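Local coordinates for protein CLPV1 (Pseudomonas aeruginosa, PDB 4UQW) that probably powers disassembly of the contracted TssB-TssC sheath in type VI secretion as a Clp-family ATPase, of which this is the N-terminal domain, at residues 36-41 against 88-93; 62-67 against 140-145; 119-124 against 146-151. All coordinates share one frame; numbering follows the deposited sequence. Where two conformers were deposited one is given.

Contact 1 of 3, residues 36-41 against 88-93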
loop_
_atom_site.group_PDB
_atom_site.type_symbol
_atom_site.label_atom_id
_atom_site.label_comp_id
_atom_site.label_asym_id
_atom_site.label_seq_id
_atom_site.Cartn_x
_atom_site.Cartn_y
_atom_site.Cartn_z
ATOM N N PRO A 36 0.421 10.301 -14.244
ATOM C CA PRO A 36 -0.661 9.689 -15.021
ATOM C C PRO A 36 -1.420 8.598 -14.280
ATOM O O PRO A 36 -2.615 8.348 -14.602
ATOM C CB PRO A 36 0.052 9.095 -16.250
ATOM C CG PRO A 36 1.482 8.905 -15.778
ATOM C CD PRO A 36 1.745 10.077 -14.846
ATOM N N TYR A 37 -0.777 7.979 -13.272
ATOM C CA TYR A 37 -1.401 6.849 -12.539
ATOM C C TYR A 37 -1.186 7.013 -11.078
ATOM O O TYR A 37 -0.086 7.373 -10.632
ATOM C CB TYR A 37 -0.815 5.441 -12.990
ATOM C CG TYR A 37 -1.132 5.205 -14.453
ATOM C CD1 TYR A 37 -2.404 4.773 -14.834
ATOM C CD2 TYR A 37 -0.197 5.522 -15.446
ATOM C CE1 TYR A 37 -2.740 4.641 -16.175
ATOM C CE2 TYR A 37 -0.516 5.407 -16.783
ATOM C CZ TYR A 37 -1.780 4.957 -17.136
ATOM O OH TYR A 37 -2.105 4.846 -18.466
ATOM N N VAL A 38 -2.242 6.728 -10.300
ATOM C CA VAL A 38 -2.120 6.603 -8.859
ATOM C C VAL A 38 -1.394 5.272 -8.550
ATOM O O VAL A 38 -1.872 4.200 -8.900
ATOM C CB VAL A 38 -3.476 6.616 -8.185
ATOM C CG1 VAL A 38 -3.288 6.684 -6.683
ATOM C CG2 VAL A 38 -4.263 7.848 -8.671
ATOM N N GLU A 39 -0.186 5.395 -7.998
ATOM C CA GLU A 39 0.702 4.244 -7.824
ATOM C C GLU A 39 0.850 3.858 -6.393
ATOM O O GLU A 39 0.419 4.567 -5.475
ATOM C CB GLU A 39 2.094 4.578 -8.349
ATOM C CG GLU A 39 2.122 4.758 -9.877
ATOM C CD GLU A 39 3.529 4.859 -10.395
ATOM O OE1 GLU A 39 4.490 4.521 -9.653
ATOM O OE2 GLU A 39 3.662 5.295 -11.555
ATOM N N LEU A 40 1.481 2.688 -6.211
ATOM C CA LEU A 40 1.807 2.292 -4.864
ATOM C C LEU A 40 2.604 3.391 -4.112
ATOM O O LEU A 40 2.384 3.615 -2.910
ATOM C CB LEU A 40 2.612 1.007 -4.856
ATOM C CG LEU A 40 1.910 -0.271 -5.285
ATOM C CD1 LEU A 40 2.953 -1.435 -5.355
ATOM C CD2 LEU A 40 0.807 -0.631 -4.330
ATOM N N VAL A 41 3.520 4.090 -4.821
ATOM C CA VAL A 41 4.311 5.086 -4.093
ATOM C C VAL A 41 3.396 6.242 -3.572
ATOM O O VAL A 41 3.584 6.718 -2.442
ATOM C CB VAL A 41 5.458 5.617 -4.969
ATOM C CG1 VAL A 41 4.935 6.405 -6.181
ATOM C CG2 VAL A 41 6.376 6.526 -4.128
ATOM N N THR A 88 -6.536 10.700 -15.466
ATOM C CA THR A 88 -5.815 9.954 -14.456
ATOM C C THR A 88 -6.483 8.585 -14.276
ATOM O O THR A 88 -7.702 8.448 -14.382
ATOM C CB THR A 88 -5.841 10.703 -13.134
ATOM O OG1 THR A 88 -5.623 12.096 -13.398
ATOM C CG2 THR A 88 -4.785 10.176 -12.164
ATOM N N ASP A 89 -5.683 7.574 -13.900
ATOM C CA ASP A 89 -6.246 6.256 -13.561
ATOM C C ASP A 89 -5.429 5.630 -12.436
ATOM O O ASP A 89 -4.426 6.147 -12.022
ATOM C CB ASP A 89 -6.276 5.302 -14.793
ATOM C CG ASP A 89 -7.434 4.318 -14.766
ATOM O OD1 ASP A 89 -7.980 4.053 -13.696
ATOM O OD2 ASP A 89 -7.872 3.846 -15.837
ATOM N N LEU A 90 -5.931 4.482 -11.953
ATOM C CA LEU A 90 -5.163 3.722 -10.943
ATOM C C LEU A 90 -4.181 2.799 -11.594
ATOM O O LEU A 90 -4.494 2.217 -12.603
ATOM C CB LEU A 90 -6.085 2.852 -10.107
ATOM C CG LEU A 90 -7.227 3.614 -9.454
ATOM C CD1 LEU A 90 -8.183 2.549 -8.739
ATOM C CD2 LEU A 90 -6.784 4.689 -8.470
ATOM N N SER A 91 -2.957 2.701 -11.060
ATOM C CA SER A 91 -2.025 1.664 -11.473
ATOM C C SER A 91 -2.589 0.234 -11.299
ATOM O O SER A 91 -3.210 -0.064 -10.269
ATOM C CB SER A 91 -0.773 1.770 -10.609
ATOM O OG SER A 91 0.165 0.714 -10.880
ATOM N N SER A 92 -2.288 -0.633 -12.261
ATOM C CA SER A 92 -2.651 -2.020 -12.095
ATOM C C SER A 92 -2.074 -2.573 -10.786
ATOM O O SER A 92 -2.675 -3.430 -10.143
ATOM C CB SER A 92 -2.165 -2.825 -13.302
ATOM O OG SER A 92 -2.492 -4.190 -13.168
ATOM N N HIS A 93 -0.875 -2.148 -10.367
ATOM C CA HIS A 93 -0.336 -2.686 -9.122
ATOM C C HIS A 93 -1.139 -2.307 -7.902
ATOM O O HIS A 93 -1.124 -3.040 -6.897
ATOM C CB HIS A 93 1.135 -2.223 -8.937
ATOM C CG HIS A 93 2.101 -2.987 -9.798
ATOM N ND1 HIS A 93 3.379 -2.531 -10.047
ATOM C CD2 HIS A 93 1.983 -4.170 -10.452
ATOM C CE1 HIS A 93 4.016 -3.416 -10.787
ATOM N NE2 HIS A 93 3.205 -4.433 -11.034
HETATM O O HOH W 1 2.015 1.297 -8.603
#
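Two short parallel strands, Y37-V38 and D89-L90, make up the small sheet of this largely helical Clp N-terminal domain. Three backbone hydrogen bonds hold them together: D89 N to P36 O (3.2 Å), V38 N to D89 O (2.8 Å) and S91 N to V38 O (2.8 Å). V38 is thus gripped through both its N and its O by the residues flanking L90. D89 O also receives a CA-H...O contact from Y37 CA at 3.1 Å. On one face the Y37 ring lies obliquely beside D89, its CE1 3.9 Å from D89 CB and its plane 21° from the carboxylate. OD1 of D89 accepts from L90 N and pairs with R8. On the other face V38 and L90 point the same way, with V38 CB 3.8 Å from L90 CD2. The compact, branched valine suits a strand covered by A26, T27 and C30 of helix 17-33, while L90 also lines the pocket of a benzamidine probably left from crystallisation. Past the strands, S91 OG stands anti to its backbone N (chi1 176°) and caps the next helix by accepting from H93 N. One water bonds both S91 OG and L40 N, linking the two helix starts, where L40 CD1 packs on H93 CB at 4.1 Å. Short parallel strands leading directly into helices at N-cap residues, here E39 and S91, are in keeping with the Clp N-terminal fold.

Contact 2 of 3, residues 62-67 against 140-145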
loop_
_atom_site.group_PDB
_atom_site.type_symbol
_atom_site.label_atom_id
_atom_site.label_comp_id
_atom_site.label_asym_id
_atom_site.label_seq_id
_atom_site.Cartn_x
_atom_site.Cartn_y
_atom_site.Cartn_z
ATOM N N SER A 62 10.328 -3.695 12.011
ATOM C CA SER A 62 11.172 -4.401 11.049
ATOM C C SER A 62 12.588 -3.860 11.005
ATOM O O SER A 62 13.425 -4.382 10.282
ATOM C CB SER A 62 10.587 -4.304 9.644
ATOM O OG SER A 62 9.323 -4.977 9.567
ATOM N N GLY A 63 12.855 -2.783 11.737
ATOM C CA GLY A 63 14.198 -2.204 11.706
ATOM C C GLY A 63 14.525 -1.389 10.466
ATOM O O GLY A 63 15.688 -1.217 10.105
ATOM N N ILE A 64 13.488 -0.922 9.779
ATOM C CA ILE A 64 13.657 0.033 8.670
ATOM C C ILE A 64 13.937 1.403 9.224
ATOM O O ILE A 64 13.448 1.789 10.289
ATOM C CB ILE A 64 12.378 0.048 7.768
ATOM C CG1 ILE A 64 12.378 -1.201 6.890
ATOM C CG2 ILE A 64 12.281 1.321 6.908
ATOM C CD1 ILE A 64 11.016 -1.429 6.101
ATOM N N ASP A 65 14.808 2.161 8.523
ATOM C CA ASP A 65 15.089 3.549 8.889
ATOM C C ASP A 65 13.956 4.395 8.301
ATOM O O ASP A 65 13.864 4.593 7.080
ATOM C CB ASP A 65 16.475 3.982 8.326
ATOM C CG ASP A 65 16.762 5.453 8.519
ATOM O OD1 ASP A 65 15.900 6.193 9.048
ATOM O OD2 ASP A 65 17.871 5.900 8.145
ATOM N N PRO A 66 13.039 4.891 9.156
ATOM C CA PRO A 66 11.897 5.606 8.567
ATOM C C PRO A 66 12.290 6.876 7.843
ATOM O O PRO A 66 11.581 7.275 6.910
ATOM C CB PRO A 66 11.006 5.936 9.782
ATOM C CG PRO A 66 11.917 5.834 10.970
ATOM C CD PRO A 66 13.030 4.865 10.637
ATOM N N ALA A 67 13.412 7.478 8.242
ATOM C CA ALA A 67 13.835 8.691 7.561
ATOM C C ALA A 67 14.370 8.315 6.163
ATOM O O ALA A 67 14.176 9.057 5.186
ATOM C CB ALA A 67 14.903 9.420 8.378
ATOM N N PHE A 140 12.646 -1.603 1.983
ATOM C CA PHE A 140 11.631 -2.664 2.055
ATOM C C PHE A 140 12.176 -4.079 1.873
ATOM O O PHE A 140 11.476 -5.050 2.198
ATOM C CB PHE A 140 10.534 -2.430 1.009
ATOM C CG PHE A 140 9.634 -1.252 1.294
ATOM C CD1 PHE A 140 8.886 -1.191 2.457
ATOM C CD2 PHE A 140 9.483 -0.244 0.341
ATOM C CE1 PHE A 140 7.997 -0.130 2.687
ATOM C CE2 PHE A 140 8.556 0.792 0.554
ATOM C CZ PHE A 140 7.825 0.835 1.721
ATOM N N ALA A 141 13.421 -4.240 1.410
ATOM C CA ALA A 141 14.036 -5.547 1.414
ATOM C C ALA A 141 14.308 -6.056 2.813
ATOM O O ALA A 141 14.548 -7.258 3.016
ATOM C CB ALA A 141 15.324 -5.521 0.590
ATOM N N LYS A 142 14.206 -5.183 3.803
ATOM C CA LYS A 142 14.370 -5.605 5.202
ATOM C C LYS A 142 13.097 -6.286 5.768
ATOM O O LYS A 142 13.144 -6.948 6.820
ATOM C CB LYS A 142 14.729 -4.395 6.070
ATOM C CG LYS A 142 16.095 -3.768 5.704
ATOM C CD LYS A 142 16.395 -2.503 6.454
ATOM C CE LYS A 142 17.719 -1.955 5.909
ATOM N NZ LYS A 142 18.139 -0.737 6.593
ATOM N N LEU A 143 11.968 -6.151 5.079
ATOM C CA LEU A 143 10.753 -6.819 5.547
ATOM C C LEU A 143 10.869 -8.312 5.412
ATOM O O LEU A 143 11.368 -8.825 4.419
ATOM C CB LEU A 143 9.531 -6.358 4.775
ATOM C CG LEU A 143 9.209 -4.878 4.882
ATOM C CD1 LEU A 143 8.075 -4.595 3.942
ATOM C CD2 LEU A 143 8.853 -4.549 6.312
ATOM N N LYS A 144 10.347 -9.016 6.394
ATOM C CA LYS A 144 10.434 -10.477 6.371
ATOM C C LYS A 144 9.036 -11.003 6.488
ATOM O O LYS A 144 8.460 -10.947 7.577
ATOM C CB LYS A 144 11.299 -11.020 7.541
ATOM C CG LYS A 144 12.795 -10.591 7.518
ATOM C CD LYS A 144 13.416 -10.869 6.164
ATOM C CE LYS A 144 14.739 -10.110 5.958
ATOM N NZ LYS A 144 14.995 -9.802 4.509
ATOM N N VAL A 145 8.463 -11.486 5.385
ATOM C CA VAL A 145 7.037 -11.824 5.433
ATOM C C VAL A 145 6.737 -12.966 6.413
ATOM O O VAL A 145 5.624 -13.032 6.943
ATOM C CB VAL A 145 6.502 -12.129 3.994
ATOM C CG1 VAL A 145 7.035 -13.460 3.450
ATOM C CG2 VAL A 145 4.939 -12.143 3.970
HETATM O O HOH W 2 9.551 -7.705 8.703
HETATM O O HOH W 3 13.086 -7.054 9.622
#
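S62 and L143 bring two bends of the chain to 6.0 Å between their CA atoms, where helix 54-61 ends on one side and the 3-10 turn 140-142 on the other. The approach is mainly apolar. I64 supplies the centre: its CG1, anti to the carbonyl carbon (chi1 -76°), sits beside K142 CB at 4.0 Å, and the extended chi2 (170°) carries CD1 on to L143 CD2 at 3.8 Å. The same CD1 lies 4.2 Å from CD1 of the F140 ring. A branched aliphatic residue suits this place, for I64 also packs on V59 and L69, and L143 on I58, V120 and L124, so that the two bends share one patch of core. The first bend is a Schellman motif, in which G63 takes the positive phi (77°) that glycine tolerates easily as the helix closes. Only two residues later D65 is the N-cap of helix 66-79, its OD1 accepting from A67 N at 2.9 Å from well above the carboxylate plane. The carbonyls S62 O and K142 O are bridged by a water that donates to both. The hydroxyl of S62 is modelled in two conformers; in the one described it bonds to I58 O, accepts from a second water that in turn accepts from K144 N, and lies against L143 CD2, a closeness that remains doubtful. K142 is suited to the surface: its extended chain passes with CD 3.9 Å from G63 O and carries NZ to a salt bridge with E139, whose OE1 also accepts from D65 N.

Contact 3 of 3, residues 119-124 against 146-151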
loop_
_atom_site.group_PDB
_atom_site.type_symbol
_atom_site.label_atom_id
_atom_site.label_comp_id
_atom_site.label_asym_id
_atom_site.label_seq_id
_atom_site.Cartn_x
_atom_site.Cartn_y
_atom_site.Cartn_z
ATOM N N LEU A 119 -2.120 -5.407 3.195
ATOM C CA LEU A 119 -1.574 -4.999 1.906
ATOM C C LEU A 119 -0.075 -5.292 1.833
ATOM O O LEU A 119 0.408 -5.800 0.822
ATOM C CB LEU A 119 -1.752 -3.499 1.624
ATOM C CG LEU A 119 -3.186 -3.003 1.625
ATOM C CD1 LEU A 119 -3.172 -1.455 1.619
ATOM C CD2 LEU A 119 -3.924 -3.482 0.355
ATOM N N VAL A 120 0.653 -5.027 2.917
ATOM C CA VAL A 120 2.083 -5.329 2.900
ATOM C C VAL A 120 2.325 -6.829 2.731
ATOM O O VAL A 120 3.163 -7.220 1.916
ATOM C CB VAL A 120 2.723 -4.817 4.213
ATOM C CG1 VAL A 120 4.199 -5.232 4.298
ATOM C CG2 VAL A 120 2.663 -3.286 4.225
ATOM N N ILE A 121 1.598 -7.690 3.465
ATOM C CA ILE A 121 1.793 -9.113 3.337
ATOM C C ILE A 121 1.458 -9.561 1.921
ATOM O O ILE A 121 2.228 -10.327 1.310
ATOM C CB ILE A 121 0.908 -9.874 4.342
ATOM C CG1 ILE A 121 1.481 -9.659 5.752
ATOM C CG2 ILE A 121 0.839 -11.383 3.999
ATOM C CD1 ILE A 121 0.478 -10.071 6.864
ATOM N N GLY A 122 0.347 -9.090 1.365
ATOM C CA GLY A 122 -0.038 -9.545 0.030
ATOM C C GLY A 122 1.023 -9.139 -1.014
ATOM O O GLY A 122 1.336 -9.894 -1.958
ATOM N N ILE A 123 1.544 -7.918 -0.878
ATOM C CA ILE A 123 2.634 -7.485 -1.760
ATOM C C ILE A 123 3.880 -8.362 -1.625
ATOM O O ILE A 123 4.478 -8.767 -2.615
ATOM C CB ILE A 123 2.935 -5.973 -1.460
ATOM C CG1 ILE A 123 1.816 -5.077 -2.014
ATOM C CG2 ILE A 123 4.318 -5.525 -2.044
ATOM C CD1 ILE A 123 1.841 -3.600 -1.454
ATOM N N LEU A 124 4.284 -8.642 -0.391
ATOM C CA LEU A 124 5.502 -9.434 -0.215
ATOM C C LEU A 124 5.374 -10.841 -0.750
ATOM O O LEU A 124 6.373 -11.454 -1.165
ATOM C CB LEU A 124 5.918 -9.501 1.277
ATOM C CG LEU A 124 6.337 -8.150 1.878
ATOM C CD1 LEU A 124 6.481 -8.256 3.407
ATOM C CD2 LEU A 124 7.616 -7.628 1.196
ATOM N N GLU A 146 7.682 -13.876 6.661
ATOM C CA GLU A 146 7.434 -14.943 7.609
ATOM C C GLU A 146 7.225 -14.402 9.018
ATOM O O GLU A 146 6.378 -14.901 9.781
ATOM C CB GLU A 146 8.621 -15.940 7.614
ATOM C CG GLU A 146 8.964 -16.576 6.270
ATOM C CD GLU A 146 7.771 -17.224 5.582
ATOM O OE1 GLU A 146 6.901 -17.783 6.290
ATOM O OE2 GLU A 146 7.712 -17.177 4.327
ATOM N N ALA A 147 7.958 -13.340 9.355
ATOM C CA ALA A 147 7.837 -12.711 10.664
ATOM C C ALA A 147 6.534 -11.941 10.733
ATOM O O ALA A 147 5.805 -11.956 11.728
ATOM C CB ALA A 147 9.027 -11.786 10.922
ATOM N N LEU A 148 6.217 -11.238 9.653
ATOM C CA LEU A 148 5.034 -10.429 9.637
ATOM C C LEU A 148 3.742 -11.268 9.709
ATOM O O LEU A 148 2.772 -10.836 10.314
ATOM C CB LEU A 148 5.064 -9.551 8.368
ATOM C CG LEU A 148 4.053 -8.442 8.230
ATOM C CD1 LEU A 148 4.063 -7.542 9.459
ATOM C CD2 LEU A 148 4.408 -7.645 6.947
ATOM N N THR A 149 3.723 -12.451 9.090
ATOM C CA THR A 149 2.530 -13.284 9.174
ATOM C C THR A 149 2.464 -13.996 10.538
ATOM O O THR A 149 1.397 -14.097 11.138
ATOM C CB THR A 149 2.461 -14.327 8.026
ATOM O OG1 THR A 149 3.641 -15.165 8.038
ATOM C CG2 THR A 149 2.334 -13.619 6.668
ATOM N N GLU A 150 3.580 -14.493 11.043
ATOM C CA GLU A 150 3.512 -15.234 12.291
ATOM C C GLU A 150 3.372 -14.343 13.510
ATOM O O GLU A 150 2.875 -14.792 14.559
ATOM C CB GLU A 150 4.754 -16.106 12.389
ATOM C CG GLU A 150 4.775 -17.163 11.304
ATOM C CD GLU A 150 4.249 -18.509 11.800
ATOM O OE1 GLU A 150 4.428 -18.813 13.007
ATOM O OE2 GLU A 150 3.645 -19.250 10.990
ATOM N N ARG A 151 3.844 -13.100 13.399
ATOM C CA ARG A 151 3.958 -12.204 14.555
ATOM C C ARG A 151 3.246 -10.861 14.243
ATOM O O ARG A 151 3.677 -9.813 14.700
ATOM C CB ARG A 151 5.439 -11.984 14.923
ATOM C CG ARG A 151 6.066 -13.335 15.389
ATOM C CD ARG A 151 7.459 -13.223 16.021
ATOM N NE ARG A 151 8.450 -12.747 15.073
ATOM C CZ ARG A 151 9.343 -11.796 15.339
ATOM N NH1 ARG A 151 9.375 -11.231 16.547
ATOM N NH2 ARG A 151 10.212 -11.409 14.404
#
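The bond from R151 N to A147 O, 2.8 Å long, closes the last turn of helix 145-150, the turn that carries L148 and T149 against V120 and I121. On the facing helix, L124 N bonds V120 O at 2.9 Å and keeps V120 and L124 one turn apart on the same flank. The two segment axes run roughly antiparallel, 140° between their directions, and stay 10.3 Å apart at closest, a gap filled by aliphatic side chains. The most extensively covered of them is L148. Its CG, anti to the backbone N (chi1 -170°), lies 3.8 Å from I121 CG1. Beyond it, CD2 meets V120 CG1 at 3.6 Å and I121 CG1 at 3.7 Å. L148 crosses V120 and L124 at about a right angle, and I121 obliquely. It was modelled in two conformers, so the fit of its methyls is tentative. T149 meets I121 through CG2, which lies 3.8 Å from I121 CG2 and 4.0 Å from I121 CD1. Threonine suits this edge of the interface because its two branches do different work: the methyl joins the apolar surface, while OG1 bonds V145 O one turn back within its own helix. In the branched I121, CG1 faces L148, CG2 faces T149, and CD1 lies near both. Around this pair, Y104 and F109 touch I121, M108 of helix 92-108 touches T149, and F152 and Y155 of helix 152-156 touch I121 and L148 respectively. Helix 116-124 also packs on helix 127-136, through I123 against L129 and L133 and through L124 against L133.

Overall arrangement
Contacts 2 and 3 form one continuous region, their centres about 12 Å apart. L143 of contact 2 packs on L124 of contact 3, CB to CD1 at 3.8 Å, and V145 CB lies 3.8 Å from L124 CB, so the loop before helix 145-150 and that helix both lean on helix 116-124. Contact 1 stands across the chain's centre, about 22 Å from contact 3 between centres, yet L40 CD2 comes within 4.3 Å of I123 CD1. Contacts 1 and 2 do not touch, their nearest atoms being about 8 Å apart. In contact 1 the side chain of L90 lies about 4 Å from the benzamidine, and D89 pairs with R8, another residue of that pocket.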